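Local structure of walker-type atpase (Pyrococcus abyssi, 2QEN) at residues K44-G57 / E126-Q138. The protein is of unknown function but binds ADP and magnesium and probably works as a P-loop ATPase. The protein carries 1 engineered substitution. Residues are numbered along the deposited sequence; the frame is centred on the assembly and turned at random.
Sequences KSSLLRAFLNERPG and ELGEFIVAFDEAQ. With MG (magnesium ion), chain B; ADP (adenosine-5'-diphosphate), chain C.
S45 and D135 meet where the Walker A helix of a P-loop NTPase fold runs over strand 130-135, nearly antiparallel to it. S45 OG donates a very short bond of 2.5 Å to D135 OD2. The same OG binds magnesium at 2.3 Å. It reaches both because it lies beside its own backbone N, anti to the carbonyl carbon (chi1 -73°). D135 ends the strand and E136 follows it, as in a Walker B motif. Both act on the ion through water: one metal-bound water donates to D135 OD1 and E136 OE2, and another to E136 OE2 and ADP O3B. K44 bends at chi3 and chi4, which brings NZ to ADP O1B at 2.9 Å; G38 O also binds this amine. S172 OG is hydrogen-bonded to both K44 NZ and E136 OE2.

Away from the nucleotide the packing is apolar. L48 CD2 rests on A133 CB at 3.7 Å. L52 CD2 packs on I131 CG2, while I131 CD1 lies against R55 CB and F51 CE2. F51 CE1 sits over the centre of the R55 guanidinium face, and NH1 bonds in the guanidinium plane to F51 O; NH2 pairs with E25.

At the far end P56 CG packs against L127 CD2 at 3.8 Å. The F130 ring puts one face under G57 CA, a CH-pi contact 4.1 Å from the centroid. Its CD1 touches P56 CB. Replacing F130 by alanine would probably leave G57 CA without its aromatic floor and open a gap beside P56. Strands 57-61 and 130-135 pair in parallel there, and I131 N donates to P56 O at 3.0 Å and 163°. A water bridges P56 O to E129 O.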
loop_
_atom_site.group_PDB
_atom_site.type_symbol
_atom_site.label_atom_id
_atom_site.label_comp_id
_atom_site.label_asym_id
_atom_site.label_seq_id
_atom_site.Cartn_x
_atom_site.Cartn_y
_atom_site.Cartn_z
ATOM N N LYS A 44 -3.250 0.363 -4.604
ATOM C CA LYS A 44 -2.792 1.717 -4.195
ATOM C C LYS A 44 -1.585 2.240 -4.965
ATOM O O LYS A 44 -1.602 3.381 -5.452
ATOM C CB LYS A 44 -2.479 1.793 -2.680
ATOM C CG LYS A 44 -3.593 1.336 -1.726
ATOM C CD LYS A 44 -3.165 1.478 -0.263
ATOM C CE LYS A 44 -2.105 0.453 0.156
ATOM N NZ LYS A 44 -2.524 -1.005 -0.071
ATOM N N SER A 45 -0.516 1.441 -5.060
ATOM C CA SER A 45 0.658 1.878 -5.837
ATOM C C SER A 45 0.309 2.182 -7.291
ATOM O O SER A 45 0.747 3.196 -7.850
ATOM C CB SER A 45 1.780 0.849 -5.792
ATOM O OG SER A 45 2.399 0.865 -4.521
ATOM N N SER A 46 -0.489 1.302 -7.885
ATOM C CA SER A 46 -0.898 1.426 -9.278
ATOM C C SER A 46 -1.683 2.701 -9.529
ATOM O O SER A 46 -1.387 3.416 -10.472
ATOM C CB SER A 46 -1.724 0.206 -9.698
ATOM O OG SER A 46 -0.982 -0.974 -9.437
ATOM N N LEU A 47 -2.681 2.970 -8.675
ATOM C CA LEU A 47 -3.469 4.197 -8.738
ATOM C C LEU A 47 -2.568 5.423 -8.573
ATOM O O LEU A 47 -2.686 6.382 -9.324
ATOM C CB LEU A 47 -4.571 4.185 -7.670
ATOM C CG LEU A 47 -5.473 5.423 -7.580
ATOM C CD1 LEU A 47 -6.412 5.537 -8.817
ATOM C CD2 LEU A 47 -6.276 5.421 -6.280
ATOM N N LEU A 48 -1.656 5.365 -7.603
ATOM C CA LEU A 48 -0.716 6.455 -7.343
ATOM C C LEU A 48 0.241 6.734 -8.511
ATOM O O LEU A 48 0.434 7.902 -8.865
ATOM C CB LEU A 48 0.057 6.224 -6.034
ATOM C CG LEU A 48 0.946 7.375 -5.554
ATOM C CD1 LEU A 48 0.162 8.703 -5.424
ATOM C CD2 LEU A 48 1.631 6.999 -4.248
ATOM N N ARG A 49 0.821 5.691 -9.112
ATOM C CA ARG A 49 1.679 5.872 -10.291
ATOM C C ARG A 49 0.954 6.491 -11.491
ATOM O O ARG A 49 1.507 7.367 -12.165
ATOM C CB ARG A 49 2.334 4.551 -10.726
ATOM C CG ARG A 49 3.517 4.105 -9.855
ATOM C CD ARG A 49 4.292 2.959 -10.492
ATOM N NE ARG A 49 3.476 1.748 -10.552
ATOM C CZ ARG A 49 3.430 0.813 -9.613
ATOM N NH1 ARG A 49 4.163 0.915 -8.509
ATOM N NH2 ARG A 49 2.631 -0.230 -9.776
ATOM N N ALA A 50 -0.269 6.025 -11.752
ATOM C CA ALA A 50 -1.132 6.586 -12.795
ATOM C C ALA A 50 -1.461 8.068 -12.528
ATOM O O ALA A 50 -1.421 8.890 -13.431
ATOM C CB ALA A 50 -2.413 5.771 -12.904
ATOM N N PHE A 51 -1.763 8.384 -11.273
ATOM C CA PHE A 51 -2.052 9.750 -10.822
ATOM C C PHE A 51 -0.851 10.683 -11.026
ATOM O O PHE A 51 -1.007 11.806 -11.506
ATOM C CB PHE A 51 -2.424 9.702 -9.333
ATOM C CG PHE A 51 -3.035 10.967 -8.796
ATOM C CD1 PHE A 51 -4.375 11.253 -9.012
ATOM C CD2 PHE A 51 -2.273 11.848 -8.017
ATOM C CE1 PHE A 51 -4.946 12.385 -8.486
ATOM C CE2 PHE A 51 -2.839 12.996 -7.488
ATOM C CZ PHE A 51 -4.180 13.273 -7.726
ATOM N N LEU A 52 0.344 10.216 -10.661
ATOM C CA LEU A 52 1.565 11.014 -10.827
ATOM C C LEU A 52 2.035 11.076 -12.279
ATOM O O LEU A 52 2.796 11.974 -12.630
ATOM C CB LEU A 52 2.708 10.514 -9.928
ATOM C CG LEU A 52 2.482 10.618 -8.415
ATOM C CD1 LEU A 52 3.546 9.811 -7.650
ATOM C CD2 LEU A 52 2.468 12.072 -7.973
ATOM N N ASN A 53 1.586 10.129 -13.110
ATOM C CA ASN A 53 1.931 10.121 -14.540
ATOM C C ASN A 53 1.513 11.429 -15.214
ATOM O O ASN A 53 2.188 11.915 -16.118
ATOM C CB ASN A 53 1.292 8.919 -15.252
ATOM C CG ASN A 53 1.818 8.718 -16.677
ATOM O OD1 ASN A 53 3.031 8.690 -16.914
ATOM N ND2 ASN A 53 0.895 8.549 -17.632
ATOM N N GLU A 54 0.404 11.999 -14.750
ATOM C CA GLU A 54 -0.141 13.227 -15.332
ATOM C C GLU A 54 0.175 14.478 -14.513
ATOM O O GLU A 54 0.036 15.598 -15.010
ATOM C CB GLU A 54 -1.657 13.082 -15.537
ATOM C CG GLU A 54 -2.016 12.228 -16.759
ATOM C CD GLU A 54 -3.481 11.812 -16.796
ATOM O OE1 GLU A 54 -4.349 12.685 -17.016
ATOM O OE2 GLU A 54 -3.761 10.611 -16.612
ATOM N N ARG A 55 0.610 14.276 -13.273
ATOM C CA ARG A 55 0.839 15.355 -12.319
ATOM C C ARG A 55 2.268 15.311 -11.781
ATOM O O ARG A 55 2.703 14.252 -11.312
ATOM C CB ARG A 55 -0.146 15.232 -11.145
ATOM C CG ARG A 55 -1.606 15.485 -11.513
ATOM C CD ARG A 55 -2.515 14.823 -10.516
ATOM N NE ARG A 55 -3.878 14.637 -11.013
ATOM C CZ ARG A 55 -4.285 13.623 -11.788
ATOM N NH1 ARG A 55 -3.433 12.694 -12.211
ATOM N NH2 ARG A 55 -5.562 13.546 -12.165
ATOM N N PRO A 56 2.989 16.457 -11.815
ATOM C CA PRO A 56 4.381 16.524 -11.342
ATOM C C PRO A 56 4.496 16.078 -9.887
ATOM O O PRO A 56 3.822 16.622 -8.989
ATOM C CB PRO A 56 4.744 18.014 -11.464
ATOM C CG PRO A 56 3.758 18.589 -12.374
ATOM C CD PRO A 56 2.508 17.771 -12.294
ATOM N N GLY A 57 5.337 15.079 -9.671
ATOM C CA GLY A 57 5.495 14.490 -8.361
ATOM C C GLY A 57 6.493 13.365 -8.406
ATOM O O GLY A 57 6.924 12.941 -9.481
ATOM N N GLU A 126 6.053 27.317 -9.499
ATOM C CA GLU A 126 6.015 27.509 -10.935
ATOM C C GLU A 126 4.915 26.658 -11.567
ATOM O O GLU A 126 4.155 27.145 -12.417
ATOM C CB GLU A 126 7.366 27.194 -11.572
ATOM C CG GLU A 126 7.339 27.383 -13.083
ATOM C CD GLU A 126 8.691 27.252 -13.752
ATOM O OE1 GLU A 126 9.723 27.218 -13.039
ATOM O OE2 GLU A 126 8.716 27.192 -15.001
ATOM N N LEU A 127 4.835 25.401 -11.137
ATOM C CA LEU A 127 3.908 24.426 -11.699
ATOM C C LEU A 127 2.473 24.615 -11.212
ATOM O O LEU A 127 1.519 24.249 -11.908
ATOM C CB LEU A 127 4.374 22.999 -11.356
ATOM C CG LEU A 127 5.675 22.497 -11.987
ATOM C CD1 LEU A 127 6.357 21.468 -11.096
ATOM C CD2 LEU A 127 5.384 21.913 -13.337
ATOM N N GLY A 128 2.329 25.185 -10.019
ATOM C CA GLY A 128 1.042 25.235 -9.334
ATOM C C GLY A 128 1.140 24.438 -8.052
ATOM O O GLY A 128 0.846 24.952 -6.965
ATOM N N GLU A 129 1.630 23.206 -8.195
ATOM C CA GLU A 129 1.684 22.209 -7.135
ATOM C C GLU A 129 2.753 21.179 -7.485
ATOM O O GLU A 129 2.877 20.783 -8.653
ATOM C CB GLU A 129 0.348 21.469 -7.114
ATOM C CG GLU A 129 -0.059 20.899 -5.808
ATOM C CD GLU A 129 -1.552 20.760 -5.729
ATOM O OE1 GLU A 129 -2.096 19.796 -6.303
ATOM O OE2 GLU A 129 -2.190 21.623 -5.084
ATOM N N PHE A 130 3.498 20.735 -6.472
ATOM C CA PHE A 130 4.368 19.568 -6.607
ATOM C C PHE A 130 4.011 18.494 -5.563
ATOM O O PHE A 130 3.828 18.805 -4.378
ATOM C CB PHE A 130 5.851 19.963 -6.542
ATOM C CG PHE A 130 6.788 18.855 -6.922
ATOM C CD1 PHE A 130 7.109 18.626 -8.244
ATOM C CD2 PHE A 130 7.336 18.014 -5.938
ATOM C CE1 PHE A 130 7.963 17.579 -8.595
ATOM C CE2 PHE A 130 8.200 16.973 -6.284
ATOM C CZ PHE A 130 8.522 16.764 -7.619
ATOM N N ILE A 131 3.913 17.239 -6.006
ATOM C CA ILE A 131 3.566 16.137 -5.109
ATOM C C ILE A 131 4.779 15.295 -4.684
ATOM O O ILE A 131 5.572 14.857 -5.518
ATOM C CB ILE A 131 2.451 15.211 -5.699
ATOM C CG1 ILE A 131 1.192 16.020 -6.059
ATOM C CG2 ILE A 131 2.100 14.040 -4.723
ATOM C CD1 ILE A 131 0.398 15.421 -7.235
ATOM N N VAL A 132 4.906 15.077 -3.374
ATOM C CA VAL A 132 5.843 14.089 -2.846
ATOM C C VAL A 132 5.028 12.979 -2.225
ATOM O O VAL A 132 4.268 13.216 -1.297
ATOM C CB VAL A 132 6.821 14.673 -1.785
ATOM C CG1 VAL A 132 7.806 13.580 -1.302
ATOM C CG2 VAL A 132 7.571 15.851 -2.352
ATOM N N ALA A 133 5.159 11.772 -2.773
ATOM C CA ALA A 133 4.426 10.606 -2.275
ATOM C C ALA A 133 5.338 9.569 -1.626
ATOM O O ALA A 133 6.360 9.177 -2.181
ATOM C CB ALA A 133 3.606 9.979 -3.378
ATOM N N PHE A 134 4.950 9.151 -0.431
ATOM C CA PHE A 134 5.645 8.112 0.306
ATOM C C PHE A 134 4.787 6.837 0.290
ATOM O O PHE A 134 3.728 6.771 0.911
ATOM C CB PHE A 134 5.927 8.580 1.741
ATOM C CG PHE A 134 6.909 9.730 1.835
ATOM C CD1 PHE A 134 6.468 11.052 1.770
ATOM C CD2 PHE A 134 8.272 9.490 1.999
ATOM C CE1 PHE A 134 7.357 12.116 1.857
ATOM C CE2 PHE A 134 9.191 10.562 2.095
ATOM C CZ PHE A 134 8.730 11.873 2.025
ATOM N N ASP A 135 5.249 5.832 -0.440
ATOM C CA ASP A 135 4.522 4.579 -0.550
ATOM C C ASP A 135 4.863 3.693 0.624
ATOM O O ASP A 135 6.036 3.432 0.881
ATOM C CB ASP A 135 4.855 3.869 -1.871
ATOM C CG ASP A 135 3.649 3.148 -2.468
ATOM O OD1 ASP A 135 2.573 3.050 -1.795
ATOM O OD2 ASP A 135 3.773 2.700 -3.629
ATOM N N GLU A 136 3.831 3.259 1.349
ATOM C CA GLU A 136 3.978 2.458 2.575
ATOM C C GLU A 136 4.788 3.229 3.621
ATOM O O GLU A 136 5.786 2.732 4.176
ATOM C CB GLU A 136 4.584 1.067 2.290
ATOM C CG GLU A 136 3.831 0.187 1.266
ATOM C CD GLU A 136 2.456 -0.309 1.723
ATOM O OE1 GLU A 136 2.139 -0.240 2.932
ATOM O OE2 GLU A 136 1.679 -0.782 0.854
ATOM N N ALA A 137 4.296 4.427 3.917
ATOM C CA ALA A 137 4.965 5.397 4.773
ATOM C C ALA A 137 5.084 4.962 6.244
ATOM O O ALA A 137 5.834 5.563 7.019
ATOM C CB ALA A 137 4.263 6.754 4.654
ATOM N N GLN A 138 4.371 3.904 6.628
ATOM C CA GLN A 138 4.495 3.376 7.990
ATOM C C GLN A 138 5.909 2.842 8.266
ATOM O O GLN A 138 6.316 2.729 9.430
ATOM C CB GLN A 138 3.416 2.318 8.305
ATOM C CG GLN A 138 3.589 0.979 7.601
ATOM C CD GLN A 138 2.933 0.929 6.227
ATOM O OE1 GLN A 138 2.486 1.944 5.695
ATOM N NE2 GLN A 138 2.874 -0.262 5.652
HETATM MG MG MG B . 1.962 -0.682 -2.867
HETATM P PB ADP C . -0.986 -2.153 -3.348
HETATM O O1B ADP C . -2.359 -1.687 -2.928
HETATM O O2B ADP C . -0.047 -0.996 -3.610
HETATM O O3B ADP C . -0.362 -3.217 -2.483
HETATM P PA ADP C . -0.627 -2.622 -6.245
HETATM O O1A ADP C . -0.970 -1.256 -6.778
HETATM O O2A ADP C . 0.785 -3.118 -6.293
HETATM O O3A ADP C . -1.261 -2.872 -4.760
HETATM O "O5'" ADP C . -1.581 -3.633 -7.072
HETATM C "C5'" ADP C . -1.369 -5.047 -7.119
HETATM C "C4'" ADP C . -1.372 -5.479 -8.592
HETATM O "O4'" ADP C . -2.721 -5.573 -9.086
HETATM C "C3'" ADP C . -0.690 -4.509 -9.557
HETATM O "O3'" ADP C . 0.681 -4.820 -9.770
HETATM C "C2'" ADP C . -1.418 -4.732 -10.845
HETATM O "O2'" ADP C . -1.006 -6.019 -11.296
HETATM C "C1'" ADP C . -2.822 -5.004 -10.396
HETATM N N9 ADP C . -3.766 -3.866 -10.324
HETATM C C8 ADP C . -4.058 -3.172 -9.209
HETATM N N7 ADP C . -5.021 -2.249 -9.443
HETATM C C5 ADP C . -5.360 -2.346 -10.741
HETATM C C6 ADP C . -6.307 -1.669 -11.651
HETATM N N6 ADP C . -7.110 -0.677 -11.206
HETATM N N1 ADP C . -6.348 -2.082 -12.943
HETATM C C2 ADP C . -5.551 -3.053 -13.400
HETATM N N3 ADP C . -4.682 -3.732 -12.628
HETATM C C4 ADP C . -4.536 -3.425 -11.316
HETATM O O HOH W 1 1.533 18.270 -9.105
HETATM O O HOH W 2 1.227 0.815 -1.508
HETATM O O HOH W 3 4.010 -0.501 -2.401
HETATM O O HOH W 4 2.025 -2.374 -1.427
HETATM O O HOH W 5 2.585 -2.117 -4.296
#